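Local coordinates for nsp9 (Porcine coronavirus HKU15, PDB 5YM6), which binds nucleic acid as a small coronavirus replicase protein, with an affinity that dimerization enhances, at residues B[7-12]-B[27-32]; B[14-19]-B[47-52]; B[41-46]-B[80-85]; B[84-89]-B[97-102]. One frame throughout, in Å; residues are numbered along the deposited sequence.

Contact 1 (B[7-12]-B[27-32]); sequences RNVFTA and KSFYVT
F29 supplies the apolar centre on the face that also carries V9, T11 and V31. The methyl CG2 of T11 lies over one face of its ring, 4.0 Å from the centroid and 30° off the normal, a CH-pi contact, while V9 CG1 sits at the ring edge, 4.2 Å from F29 CD2. With OG1 of T11 between backbone N and carbonyl carbon, CG2 stands beside the N, over the ring. On the opposite face of the sheet F10 and Y30 run side by side; their planes are only 16° apart, yet with centroids separated by 5.4 Å the rings are slid apart and barely overlap. F10 leans over the partner strand from the crowded first torsion (chi1 87°), so that T32 CG2 meets the ring edge 3.7 Å from F10 CD1. Outward from these groups, the backbones pair as antiparallel strands with N8-T32, F10-Y30 and A12-S28 as hydrogen-bonded pairs. The bonds T32 N to N8 O and S28 N to A12 O, both 2.8 Å, are nearly straight, but S28 N approaches from above the carbonyl plane whereas T32 N lies in it. At the polar edge, S28 OG and Y30 OH both bond to N14 OD1, further along the first strand. The two segments belong to the hairpin of strands 8-18 and 23-33. Strand 36-44 pairs with the other side of 27-32, and helix 92-105 covers the F29 face, with H101 against V9 and N94 against V31, while R7 packs on I99 of the second subunit.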
loop_
_atom_site.group_PDB
_atom_site.type_symbol
_atom_site.label_atom_id
_atom_site.label_comp_id
_atom_site.label_asym_id
_atom_site.label_seq_id
_atom_site.Cartn_x
_atom_site.Cartn_y
_atom_site.Cartn_z
ATOM N N ARG B 7 4.592 -3.535 7.813
ATOM C CA ARG B 7 4.951 -2.132 7.757
ATOM C C ARG B 7 3.811 -1.322 8.342
ATOM O O ARG B 7 2.652 -1.707 8.239
ATOM C CB ARG B 7 5.255 -1.713 6.320
ATOM C CG ARG B 7 6.505 -2.350 5.732
ATOM C CD ARG B 7 6.502 -2.202 4.224
ATOM N NE ARG B 7 7.794 -2.495 3.611
ATOM C CZ ARG B 7 8.247 -3.716 3.341
ATOM N NH1 ARG B 7 9.438 -3.857 2.777
ATOM N NH2 ARG B 7 7.523 -4.792 3.633
ATOM N N ASN B 8 4.135 -0.205 8.975
ATOM C CA ASN B 8 3.102 0.663 9.494
ATOM C C ASN B 8 3.239 2.048 8.899
ATOM O O ASN B 8 4.294 2.399 8.364
ATOM C CB ASN B 8 3.161 0.740 11.021
ATOM C CG ASN B 8 2.608 -0.501 11.690
ATOM O OD1 ASN B 8 1.695 -1.145 11.173
ATOM N ND2 ASN B 8 3.158 -0.842 12.849
ATOM N N VAL B 9 2.159 2.811 8.971
ATOM C CA VAL B 9 2.193 4.226 8.630
ATOM C C VAL B 9 1.906 5.054 9.888
ATOM O O VAL B 9 0.933 4.800 10.600
ATOM C CB VAL B 9 1.160 4.587 7.523
ATOM C CG1 VAL B 9 1.085 6.092 7.324
ATOM C CG2 VAL B 9 1.493 3.882 6.209
ATOM N N PHE B 10 2.744 6.043 10.182
ATOM C CA PHE B 10 2.357 6.991 11.214
ATOM C C PHE B 10 2.618 8.391 10.693
ATOM O O PHE B 10 3.470 8.600 9.830
ATOM C CB PHE B 10 3.075 6.719 12.555
ATOM C CG PHE B 10 4.429 7.373 12.697
ATOM C CD1 PHE B 10 5.581 6.719 12.294
ATOM C CD2 PHE B 10 4.553 8.627 13.276
ATOM C CE1 PHE B 10 6.829 7.318 12.430
ATOM C CE2 PHE B 10 5.801 9.225 13.420
ATOM C CZ PHE B 10 6.934 8.572 12.995
ATOM N N THR B 11 1.862 9.337 11.220
ATOM C CA THR B 11 1.882 10.702 10.726
ATOM C C THR B 11 2.414 11.688 11.755
ATOM O O THR B 11 2.162 11.556 12.953
ATOM C CB THR B 11 0.475 11.137 10.289
ATOM O OG1 THR B 11 -0.406 11.094 11.416
ATOM C CG2 THR B 11 -0.055 10.208 9.212
ATOM N N ALA B 12 3.167 12.670 11.280
ATOM C CA ALA B 12 3.592 13.781 12.122
ATOM C C ALA B 12 3.610 15.058 11.294
ATOM O O ALA B 12 2.797 15.221 10.408
ATOM C CB ALA B 12 4.950 13.497 12.729
ATOM N N LYS B 27 1.378 17.981 7.053
ATOM C CA LYS B 27 1.200 16.661 7.636
ATOM C C LYS B 27 2.082 15.668 6.902
ATOM O O LYS B 27 2.032 15.590 5.671
ATOM C CB LYS B 27 -0.257 16.229 7.555
ATOM C CG LYS B 27 -0.507 14.818 8.036
ATOM C CD LYS B 27 -2.005 14.558 8.151
ATOM C CE LYS B 27 -2.310 13.241 8.831
ATOM N NZ LYS B 27 -3.778 12.979 8.784
ATOM N N SER B 28 2.889 14.913 7.640
ATOM C CA SER B 28 3.818 13.984 7.001
ATOM C C SER B 28 3.447 12.531 7.242
ATOM O O SER B 28 2.991 12.168 8.324
ATOM C CB SER B 28 5.236 14.251 7.496
ATOM O OG SER B 28 5.262 14.232 8.919
ATOM N N PHE B 29 3.680 11.697 6.229
ATOM C CA PHE B 29 3.360 10.272 6.285
ATOM C C PHE B 29 4.646 9.473 6.219
ATOM O O PHE B 29 5.383 9.549 5.243
ATOM C CB PHE B 29 2.432 9.868 5.137
ATOM C CG PHE B 29 1.066 10.496 5.218
ATOM C CD1 PHE B 29 0.876 11.832 4.883
ATOM C CD2 PHE B 29 -0.017 9.762 5.650
ATOM C CE1 PHE B 29 -0.374 12.407 4.967
ATOM C CE2 PHE B 29 -1.273 10.344 5.736
ATOM C CZ PHE B 29 -1.444 11.654 5.399
ATOM N N TYR B 30 4.918 8.723 7.276
ATOM C CA TYR B 30 6.103 7.889 7.328
ATOM C C TYR B 30 5.710 6.421 7.213
ATOM O O TYR B 30 4.704 6.009 7.763
ATOM C CB TYR B 30 6.869 8.106 8.636
ATOM C CG TYR B 30 7.544 9.451 8.760
ATOM C CD1 TYR B 30 6.884 10.536 9.318
ATOM C CD2 TYR B 30 8.853 9.618 8.339
ATOM C CE1 TYR B 30 7.506 11.760 9.435
ATOM C CE2 TYR B 30 9.489 10.834 8.455
ATOM C CZ TYR B 30 8.809 11.900 9.009
ATOM O OH TYR B 30 9.441 13.105 9.119
ATOM N N VAL B 31 6.511 5.645 6.495
ATOM C CA VAL B 31 6.369 4.198 6.547
ATOM C C VAL B 31 7.477 3.669 7.445
ATOM O O VAL B 31 8.642 4.017 7.269
ATOM C CB VAL B 31 6.438 3.545 5.158
ATOM C CG1 VAL B 31 6.500 2.018 5.299
ATOM C CG2 VAL B 31 5.215 3.945 4.336
ATOM N N THR B 32 7.099 2.834 8.403
ATOM C CA THR B 32 8.064 2.199 9.285
ATOM C C THR B 32 8.193 0.720 8.956
ATOM O O THR B 32 7.210 0.066 8.598
ATOM C CB THR B 32 7.669 2.323 10.767
ATOM O OG1 THR B 32 6.476 1.565 11.006
ATOM C CG2 THR B 32 7.425 3.768 11.136
#

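Contact 2 (B[14-19]-B[47-52]); sequences NTAQDF and DNLKTV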
loop_
_atom_site.group_PDB
_atom_site.type_symbol
_atom_site.label_atom_id
_atom_site.label_comp_id
_atom_site.label_asym_id
_atom_site.label_seq_id
_atom_site.Cartn_x
_atom_site.Cartn_y
_atom_site.Cartn_z
ATOM N N ASN B 14 6.003 18.157 9.157
ATOM C CA ASN B 14 7.276 18.647 8.646
ATOM C C ASN B 14 7.096 20.069 8.119
ATOM O O ASN B 14 5.978 20.573 8.024
ATOM C CB ASN B 14 7.823 17.728 7.527
ATOM C CG ASN B 14 8.502 16.458 8.055
ATOM O OD1 ASN B 14 7.879 15.618 8.684
ATOM N ND2 ASN B 14 9.791 16.308 7.749
ATOM N N THR B 15 8.202 20.705 7.766
ATOM C CA THR B 15 8.157 22.014 7.144
ATOM C C THR B 15 8.443 21.850 5.662
ATOM O O THR B 15 9.425 21.210 5.283
ATOM C CB THR B 15 9.172 22.963 7.784
ATOM O OG1 THR B 15 8.856 23.104 9.177
ATOM C CG2 THR B 15 9.135 24.336 7.103
ATOM N N ALA B 16 7.569 22.406 4.833
ATOM C CA ALA B 16 7.738 22.358 3.396
ATOM C C ALA B 16 7.988 23.762 2.862
ATOM O O ALA B 16 7.705 24.764 3.531
ATOM C CB ALA B 16 6.505 21.737 2.733
ATOM N N GLN B 17 8.509 23.822 1.645
ATOM C CA GLN B 17 8.881 25.069 1.005
ATOM C C GLN B 17 8.161 25.130 -0.333
ATOM O O GLN B 17 8.120 24.123 -1.053
ATOM C CB GLN B 17 10.406 25.136 0.813
ATOM C CG GLN B 17 11.232 25.090 2.109
ATOM C CD GLN B 17 11.358 23.696 2.737
ATOM O OE1 GLN B 17 11.675 22.698 2.061
ATOM N NE2 GLN B 17 11.130 23.629 4.044
ATOM N N ASP B 18 7.577 26.275 -0.679
ATOM C CA ASP B 18 6.944 26.371 -1.992
ATOM C C ASP B 18 7.910 26.961 -3.018
ATOM O O ASP B 18 9.076 27.200 -2.716
ATOM C CB ASP B 18 5.632 27.179 -1.931
ATOM C CG ASP B 18 5.824 28.626 -1.515
ATOM O OD1 ASP B 18 6.922 29.189 -1.704
ATOM O OD2 ASP B 18 4.846 29.205 -1.007
ATOM N N PHE B 19 7.421 27.192 -4.231
ATOM C CA PHE B 19 8.297 27.643 -5.299
ATOM C C PHE B 19 8.825 29.052 -5.031
ATOM O O PHE B 19 9.882 29.429 -5.541
ATOM C CB PHE B 19 7.569 27.547 -6.636
ATOM C CG PHE B 19 7.486 26.131 -7.166
ATOM C CD1 PHE B 19 6.500 25.265 -6.720
ATOM C CD2 PHE B 19 8.408 25.665 -8.085
ATOM C CE1 PHE B 19 6.427 23.961 -7.190
ATOM C CE2 PHE B 19 8.344 24.363 -8.561
ATOM C CZ PHE B 19 7.351 23.509 -8.112
ATOM N N ASP B 47 -1.286 24.108 -2.884
ATOM C CA ASP B 47 -1.073 23.331 -4.104
ATOM C C ASP B 47 0.278 23.614 -4.769
ATOM O O ASP B 47 0.572 23.065 -5.832
ATOM C CB ASP B 47 -2.218 23.569 -5.105
ATOM C CG ASP B 47 -2.209 24.972 -5.735
ATOM O OD1 ASP B 47 -1.439 25.860 -5.319
ATOM O OD2 ASP B 47 -3.012 25.181 -6.666
ATOM N N ASN B 48 1.112 24.427 -4.122
ATOM C CA ASN B 48 2.352 24.885 -4.742
ATOM C C ASN B 48 3.626 24.481 -4.012
ATOM O O ASN B 48 4.645 25.160 -4.130
ATOM C CB ASN B 48 2.338 26.412 -4.902
ATOM C CG ASN B 48 2.175 27.145 -3.577
ATOM O OD1 ASN B 48 1.509 26.663 -2.680
ATOM N ND2 ASN B 48 2.795 28.321 -3.459
ATOM N N LEU B 49 3.594 23.371 -3.278
ATOM C CA LEU B 49 4.787 22.949 -2.553
ATOM C C LEU B 49 5.811 22.325 -3.505
ATOM O O LEU B 49 5.458 21.587 -4.427
ATOM C CB LEU B 49 4.426 21.961 -1.433
ATOM C CG LEU B 49 3.413 22.520 -0.430
ATOM C CD1 LEU B 49 3.199 21.543 0.710
ATOM C CD2 LEU B 49 3.872 23.884 0.110
ATOM N N LYS B 50 7.084 22.614 -3.259
ATOM C CA LYS B 50 8.151 22.094 -4.097
ATOM C C LYS B 50 9.084 21.141 -3.353
ATOM O O LYS B 50 9.520 20.130 -3.909
ATOM C CB LYS B 50 8.958 23.252 -4.688
ATOM C CG LYS B 50 10.114 22.810 -5.572
ATOM C CD LYS B 50 10.898 24.000 -6.092
ATOM C CE LYS B 50 12.151 23.554 -6.833
ATOM N NZ LYS B 50 12.942 24.737 -7.275
ATOM N N THR B 51 9.413 21.462 -2.111
ATOM C CA THR B 51 10.332 20.626 -1.349
ATOM C C THR B 51 9.847 20.439 0.072
ATOM O O THR B 51 8.979 21.174 0.552
ATOM C CB THR B 51 11.780 21.203 -1.313
ATOM O OG1 THR B 51 11.802 22.463 -0.624
ATOM C CG2 THR B 51 12.340 21.374 -2.716
ATOM N N VAL B 52 10.411 19.445 0.742
ATOM C CA VAL B 52 10.110 19.234 2.149
ATOM C C VAL B 52 11.418 18.953 2.872
ATOM O O VAL B 52 12.315 18.294 2.340
ATOM C CB VAL B 52 9.094 18.103 2.361
ATOM C CG1 VAL B 52 9.632 16.766 1.817
ATOM C CG2 VAL B 52 8.729 17.982 3.830
#
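The ring of F19 has K50 laid across one face: CB stands over the centre, 3.7 Å from the centroid and 13° off the normal, a CH-pi contact, and CD reaches the far side of the same face, 3.6 Å from F19 CE2. The extended K50 chain runs its methylenes over the face, the two side chains crossing at about a right angle, before the ammonium group leads away. At the ring edge lies the carbonyl oxygen of N48, 3.2 Å from F19 CD1; this oxygen also accepts a weak bond from F19 N. The carboxylate of D18 and the amide of N48 run side by side with planes 45° apart, and the bond from N48 ND2 to D18 OD2 is weak; the stronger partner of OD2 is K46, in a salt bridge. Q17 bends at chi2, bringing OE1 back across T51, whose OG1 donates to it at 2.7 Å, in the carbonyl plane and on a lone pair. On the opposite face of the strands, A16 CB meets L49 CD1 at 3.9 Å, and V52 CG2 lies against N14 CB. The Q17 carbonyl is gripped twice, by T51 N at 3.1 Å and by K50 N at 2.9 Å, both in its plane and both nearly straight. Two successive residues, K50 and T51, therefore face one, and the register shifts by a residue between Q17 and D18. K50 fits this with a psi of -40°. Such geometry defines a classic beta bulge, set here between antiparallel strands 8-18 and 49-55 of the nsp9 sheet.

Contact 3 (B[41-46]-B[80-85]); sequences AITSTK and SVVYLY
Strands 41-44 and 82-85 run antiparallel at 162° with axes 4.7 Å apart, and I42-Y85 and S44-Y83 are the hydrogen-bonded pairs flanking the non-hydrogen-bonded pair T43-L84. They are neighbours in the antiparallel sheet of the nsp9 fold, and the bonds from Y85 N and Y83 N arrive nearly along the C=O axes of I42 and S44. On the L84 face, CD1 of L84 nestles between T43 CG2, 3.7 Å away, and A41 CB; its CG is anti to the backbone N (chi1 171°). V82 CG1 adds to this side by touching T43 CB. The tyrosines occupy the other face. Y83 sets its ring edge near T45 O, with CE2 3.5 Å from it, while Y85 lays CB against I42 CG1 at 3.8 Å. Beyond the strand, an ST turn redirects the chain: S44 OG accepts from K46 N at 2.9 Å. A water bridges the segments by donating to T45 O and V81 O. The turn presents the K46 carbonyl to Y85, near the ring plane, and Y85 OH, which also accepts from L49 N, donates to K46 O at 2.6 Å from 33° above the carbonyl plane.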
loop_
_atom_site.group_PDB
_atom_site.type_symbol
_atom_site.label_atom_id
_atom_site.label_comp_id
_atom_site.label_asym_id
_atom_site.label_seq_id
_atom_site.Cartn_x
_atom_site.Cartn_y
_atom_site.Cartn_z
ATOM N N ALA B 41 5.257 10.673 2.041
ATOM C CA ALA B 41 4.330 11.666 1.487
ATOM C C ALA B 41 4.004 12.780 2.465
ATOM O O ALA B 41 4.177 12.628 3.681
ATOM C CB ALA B 41 3.033 10.976 1.035
ATOM N N ILE B 42 3.510 13.904 1.935
ATOM C CA ILE B 42 2.957 14.949 2.782
ATOM C C ILE B 42 1.606 15.363 2.229
ATOM O O ILE B 42 1.343 15.173 1.037
ATOM C CB ILE B 42 3.878 16.166 2.866
ATOM C CG1 ILE B 42 4.070 16.796 1.482
ATOM C CG2 ILE B 42 5.224 15.753 3.477
ATOM C CD1 ILE B 42 4.662 18.185 1.517
ATOM N N THR B 43 0.747 15.884 3.100
ATOM C CA THR B 43 -0.471 16.556 2.650
ATOM C C THR B 43 -0.546 17.978 3.183
ATOM O O THR B 43 -0.004 18.309 4.236
ATOM C CB THR B 43 -1.749 15.807 3.059
ATOM O OG1 THR B 43 -1.816 15.700 4.489
ATOM C CG2 THR B 43 -1.788 14.418 2.429
ATOM N N SER B 44 -1.211 18.827 2.410
ATOM C CA SER B 44 -1.259 20.256 2.671
ATOM C C SER B 44 -2.471 20.827 1.964
ATOM O O SER B 44 -2.931 20.250 0.995
ATOM C CB SER B 44 0.005 20.940 2.156
ATOM O OG SER B 44 -0.117 22.346 2.225
ATOM N N THR B 45 -2.971 21.967 2.426
ATOM C CA THR B 45 -4.009 22.659 1.681
ATOM C C THR B 45 -3.387 23.511 0.568
ATOM O O THR B 45 -4.099 24.046 -0.285
ATOM C CB THR B 45 -4.871 23.538 2.599
ATOM O OG1 THR B 45 -4.022 24.406 3.353
ATOM C CG2 THR B 45 -5.672 22.668 3.558
ATOM N N LYS B 46 -2.063 23.629 0.564
ATOM C CA LYS B 46 -1.370 24.420 -0.463
ATOM C C LYS B 46 -1.089 23.554 -1.687
ATOM O O LYS B 46 -0.677 22.393 -1.542
ATOM C CB LYS B 46 -0.065 25.002 0.077
ATOM C CG LYS B 46 -0.220 26.019 1.209
ATOM C CD LYS B 46 1.120 26.687 1.536
ATOM C CE LYS B 46 1.705 27.381 0.304
ATOM N NZ LYS B 46 3.093 27.928 0.473
ATOM N N SER B 80 -13.222 19.977 2.511
ATOM C CA SER B 80 -12.050 20.753 2.121
ATOM C C SER B 80 -11.212 20.015 1.081
ATOM O O SER B 80 -11.231 18.786 1.011
ATOM C CB SER B 80 -11.197 21.085 3.350
ATOM O OG SER B 80 -10.172 22.010 3.031
ATOM N N VAL B 81 -10.479 20.773 0.274
ATOM C CA VAL B 81 -9.594 20.196 -0.728
ATOM C C VAL B 81 -8.174 20.070 -0.171
ATOM O O VAL B 81 -7.589 21.050 0.292
ATOM C CB VAL B 81 -9.568 21.039 -2.012
ATOM C CG1 VAL B 81 -8.695 20.382 -3.053
ATOM C CG2 VAL B 81 -10.980 21.230 -2.555
ATOM N N VAL B 82 -7.638 18.855 -0.213
ATOM C CA VAL B 82 -6.298 18.564 0.291
ATOM C C VAL B 82 -5.402 18.176 -0.881
ATOM O O VAL B 82 -5.894 17.640 -1.867
ATOM C CB VAL B 82 -6.333 17.405 1.327
ATOM C CG1 VAL B 82 -5.012 17.281 2.043
ATOM C CG2 VAL B 82 -7.466 17.622 2.327
ATOM N N TYR B 83 -4.097 18.438 -0.791
ATOM C CA TYR B 83 -3.171 17.947 -1.813
ATOM C C TYR B 83 -2.165 16.970 -1.240
ATOM O O TYR B 83 -1.521 17.256 -0.242
ATOM C CB TYR B 83 -2.434 19.100 -2.478
ATOM C CG TYR B 83 -3.389 20.047 -3.146
ATOM C CD1 TYR B 83 -3.873 19.796 -4.428
ATOM C CD2 TYR B 83 -3.842 21.170 -2.480
ATOM C CE1 TYR B 83 -4.773 20.668 -5.027
ATOM C CE2 TYR B 83 -4.725 22.037 -3.064
ATOM C CZ TYR B 83 -5.191 21.783 -4.332
ATOM O OH TYR B 83 -6.087 22.674 -4.892
ATOM N N LEU B 84 -2.052 15.821 -1.883
ATOM C CA LEU B 84 -1.113 14.782 -1.491
ATOM C C LEU B 84 0.112 14.868 -2.387
ATOM O O LEU B 84 -0.016 14.914 -3.627
ATOM C CB LEU B 84 -1.767 13.394 -1.605
ATOM C CG LEU B 84 -0.866 12.162 -1.443
ATOM C CD1 LEU B 84 -0.450 11.992 -0.008
ATOM C CD2 LEU B 84 -1.577 10.888 -1.930
ATOM N N TYR B 85 1.291 14.918 -1.773
ATOM C CA TYR B 85 2.543 14.953 -2.521
ATOM C C TYR B 85 3.392 13.778 -2.096
ATOM O O TYR B 85 3.701 13.656 -0.907
ATOM C CB TYR B 85 3.361 16.210 -2.240
ATOM C CG TYR B 85 2.740 17.561 -2.497
ATOM C CD1 TYR B 85 1.813 18.103 -1.613
ATOM C CD2 TYR B 85 3.155 18.331 -3.574
ATOM C CE1 TYR B 85 1.277 19.365 -1.831
ATOM C CE2 TYR B 85 2.635 19.596 -3.784
ATOM C CZ TYR B 85 1.695 20.100 -2.913
ATOM O OH TYR B 85 1.176 21.354 -3.124
HETATM O O HOH W 1 -6.929 23.892 -0.591
#

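Contact 4 (B[84-89]-B[97-102]); sequences LYFIQN and MVIGHI
M97 turns aside from strand 82-86 and packs instead on V9 and V31, so the first helical residue to meet the strand is V98. V98 points toward 84-89, and its CG1, anti to the backbone N (chi1 171°), approaches two side chains: L84 CD1 at 4.4 Å and F86 CE1 at 4.2 Å. V98 CB lies slightly closer to the same ring atom, at 4.1 Å, and the two side chains meet tip to tip. I99 follows with a crossing contact: CG1 is 3.9 Å from F86 CZ and lies in the ring plane, so the phenyl group offers its edge to both V98 and I99. F86 gets there by swinging CG anti to its carbonyl carbon (chi1 -75°), which sends the ring end to the helix. After G100 and H101, the chain comes round one turn to I102, whose N bonds to V98 O at 2.9 Å and whose side chain therefore lies on the same side as V98. I102 is extended and brings CD1 tip to tip with L84 CD1, 3.7 Å away, and rather farther from L84 CD2. The contact is entirely apolar and all five touching residues are buried. The helix segment runs nearly antiparallel to the strand, at 163°, with axes 11.3 Å apart, a separation bridged by side chains alone. Helix 92-105 thus lies along one face of the sheet, V98 and I102 also touching F29 of strand 23-33 and V98 reaching V40 of strand 36-44; the second subunit packs I102 against its L6 and I99 against its M97.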
loop_
_atom_site.group_PDB
_atom_site.type_symbol
_atom_site.label_atom_id
_atom_site.label_comp_id
_atom_site.label_asym_id
_atom_site.label_seq_id
_atom_site.Cartn_x
_atom_site.Cartn_y
_atom_site.Cartn_z
ATOM N N LEU B 84 -2.052 15.821 -1.883
ATOM C CA LEU B 84 -1.113 14.782 -1.491
ATOM C C LEU B 84 0.112 14.868 -2.387
ATOM O O LEU B 84 -0.016 14.914 -3.627
ATOM C CB LEU B 84 -1.767 13.394 -1.605
ATOM C CG LEU B 84 -0.866 12.162 -1.443
ATOM C CD1 LEU B 84 -0.450 11.992 -0.008
ATOM C CD2 LEU B 84 -1.577 10.888 -1.930
ATOM N N TYR B 85 1.291 14.918 -1.773
ATOM C CA TYR B 85 2.543 14.953 -2.521
ATOM C C TYR B 85 3.392 13.778 -2.096
ATOM O O TYR B 85 3.701 13.656 -0.907
ATOM C CB TYR B 85 3.361 16.210 -2.240
ATOM C CG TYR B 85 2.740 17.561 -2.497
ATOM C CD1 TYR B 85 1.813 18.103 -1.613
ATOM C CD2 TYR B 85 3.155 18.331 -3.574
ATOM C CE1 TYR B 85 1.277 19.365 -1.831
ATOM C CE2 TYR B 85 2.635 19.596 -3.784
ATOM C CZ TYR B 85 1.695 20.100 -2.913
ATOM O OH TYR B 85 1.176 21.354 -3.124
ATOM N N PHE B 86 3.784 12.928 -3.043
ATOM C CA PHE B 86 4.756 11.898 -2.735
ATOM C C PHE B 86 6.154 12.469 -2.841
ATOM O O PHE B 86 6.415 13.375 -3.634
ATOM C CB PHE B 86 4.608 10.692 -3.662
ATOM C CG PHE B 86 3.426 9.846 -3.336
ATOM C CD1 PHE B 86 3.414 9.091 -2.180
ATOM C CD2 PHE B 86 2.321 9.833 -4.160
ATOM C CE1 PHE B 86 2.324 8.314 -1.856
ATOM C CE2 PHE B 86 1.229 9.050 -3.845
ATOM C CZ PHE B 86 1.237 8.296 -2.691
ATOM N N ILE B 87 7.045 11.950 -2.010
ATOM C CA ILE B 87 8.445 12.351 -2.056
ATOM C C ILE B 87 9.061 11.721 -3.316
ATOM O O ILE B 87 8.748 10.580 -3.651
ATOM C CB ILE B 87 9.194 11.919 -0.772
ATOM C CG1 ILE B 87 9.065 13.006 0.315
ATOM C CG2 ILE B 87 10.679 11.708 -1.042
ATOM C CD1 ILE B 87 7.658 13.301 0.746
ATOM N N GLN B 88 9.909 12.470 -4.014
ATOM C CA GLN B 88 10.444 12.009 -5.291
ATOM C C GLN B 88 11.180 10.677 -5.129
ATOM O O GLN B 88 11.927 10.490 -4.167
ATOM C CB GLN B 88 11.367 13.054 -5.914
ATOM C CG GLN B 88 11.847 12.623 -7.302
ATOM C CD GLN B 88 12.604 13.701 -8.048
ATOM O OE1 GLN B 88 13.285 14.527 -7.445
ATOM N NE2 GLN B 88 12.488 13.692 -9.375
ATOM N N ASN B 89 10.912 9.764 -6.061
ATOM C CA ASN B 89 11.581 8.460 -6.160
ATOM C C ASN B 89 11.199 7.462 -5.079
ATOM O O ASN B 89 11.826 6.418 -4.936
ATOM C CB ASN B 89 13.101 8.645 -6.163
ATOM C CG ASN B 89 13.586 9.336 -7.406
ATOM O OD1 ASN B 89 13.030 9.146 -8.492
ATOM N ND2 ASN B 89 14.621 10.149 -7.263
ATOM N N MET B 97 1.287 1.755 0.494
ATOM C CA MET B 97 1.075 1.844 1.942
ATOM C C MET B 97 0.327 3.127 2.338
ATOM O O MET B 97 -0.629 3.100 3.122
ATOM C CB MET B 97 2.417 1.796 2.679
ATOM C CG MET B 97 3.092 0.437 2.725
ATOM S SD MET B 97 2.230 -0.724 3.784
ATOM C CE MET B 97 2.388 0.042 5.400
ATOM N N VAL B 98 0.768 4.250 1.789
ATOM C CA VAL B 98 0.175 5.547 2.133
ATOM C C VAL B 98 -1.208 5.722 1.511
ATOM O O VAL B 98 -2.133 6.200 2.169
ATOM C CB VAL B 98 1.107 6.690 1.717
ATOM C CG1 VAL B 98 0.423 8.050 1.861
ATOM C CG2 VAL B 98 2.355 6.641 2.555
ATOM N N ILE B 99 -1.380 5.295 0.265
ATOM C CA ILE B 99 -2.699 5.381 -0.368
ATOM C C ILE B 99 -3.724 4.552 0.408
ATOM O O ILE B 99 -4.861 4.988 0.601
ATOM C CB ILE B 99 -2.653 4.923 -1.833
ATOM C CG1 ILE B 99 -1.848 5.928 -2.662
ATOM C CG2 ILE B 99 -4.054 4.797 -2.417
ATOM C CD1 ILE B 99 -1.662 5.524 -4.103
ATOM N N GLY B 100 -3.317 3.369 0.864
ATOM C CA GLY B 100 -4.199 2.527 1.653
ATOM C C GLY B 100 -4.597 3.196 2.957
ATOM O O GLY B 100 -5.754 3.131 3.383
ATOM N N HIS B 101 -3.630 3.851 3.589
ATOM C CA HIS B 101 -3.859 4.492 4.874
ATOM C C HIS B 101 -4.836 5.649 4.727
ATOM O O HIS B 101 -5.787 5.769 5.501
ATOM C CB HIS B 101 -2.528 4.970 5.471
ATOM C CG HIS B 101 -2.649 5.540 6.850
ATOM N ND1 HIS B 101 -2.500 4.769 7.987
ATOM C CD2 HIS B 101 -2.885 6.799 7.278
ATOM C CE1 HIS B 101 -2.646 5.538 9.054
ATOM N NE2 HIS B 101 -2.886 6.772 8.650
ATOM N N ILE B 102 -4.626 6.477 3.706
ATOM C CA ILE B 102 -5.486 7.624 3.465
ATOM C C ILE B 102 -6.901 7.163 3.101
ATOM O O ILE B 102 -7.885 7.789 3.487
ATOM C CB ILE B 102 -4.901 8.530 2.368
ATOM C CG1 ILE B 102 -3.601 9.171 2.874
ATOM C CG2 ILE B 102 -5.898 9.599 1.955
ATOM C CD1 ILE B 102 -2.948 10.105 1.899
#

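All four contacts build one antiparallel sheet and the helix on it. Contacts 1 and 2 share strand 8-18, their centres 18 Å apart on opposite sides of the chain's centre. Contact 1 joins contact 3 through neighbouring strands, with F29 N 2.8 Å from A41 O. Contacts 2 and 3 are tied by the salt bridge of D18 OD2 with K46 NZ at 2.6 Å. Contact 4 shares L84 and Y85 with contact 3, where A41 CB is 3.7 Å from F86 CD1, and sets the helix over contact 1, where I102 CG1 is 3.9 Å from F29 CE2. Contacts 1, 3 and 4 also touch the second subunit; contact 2 does not.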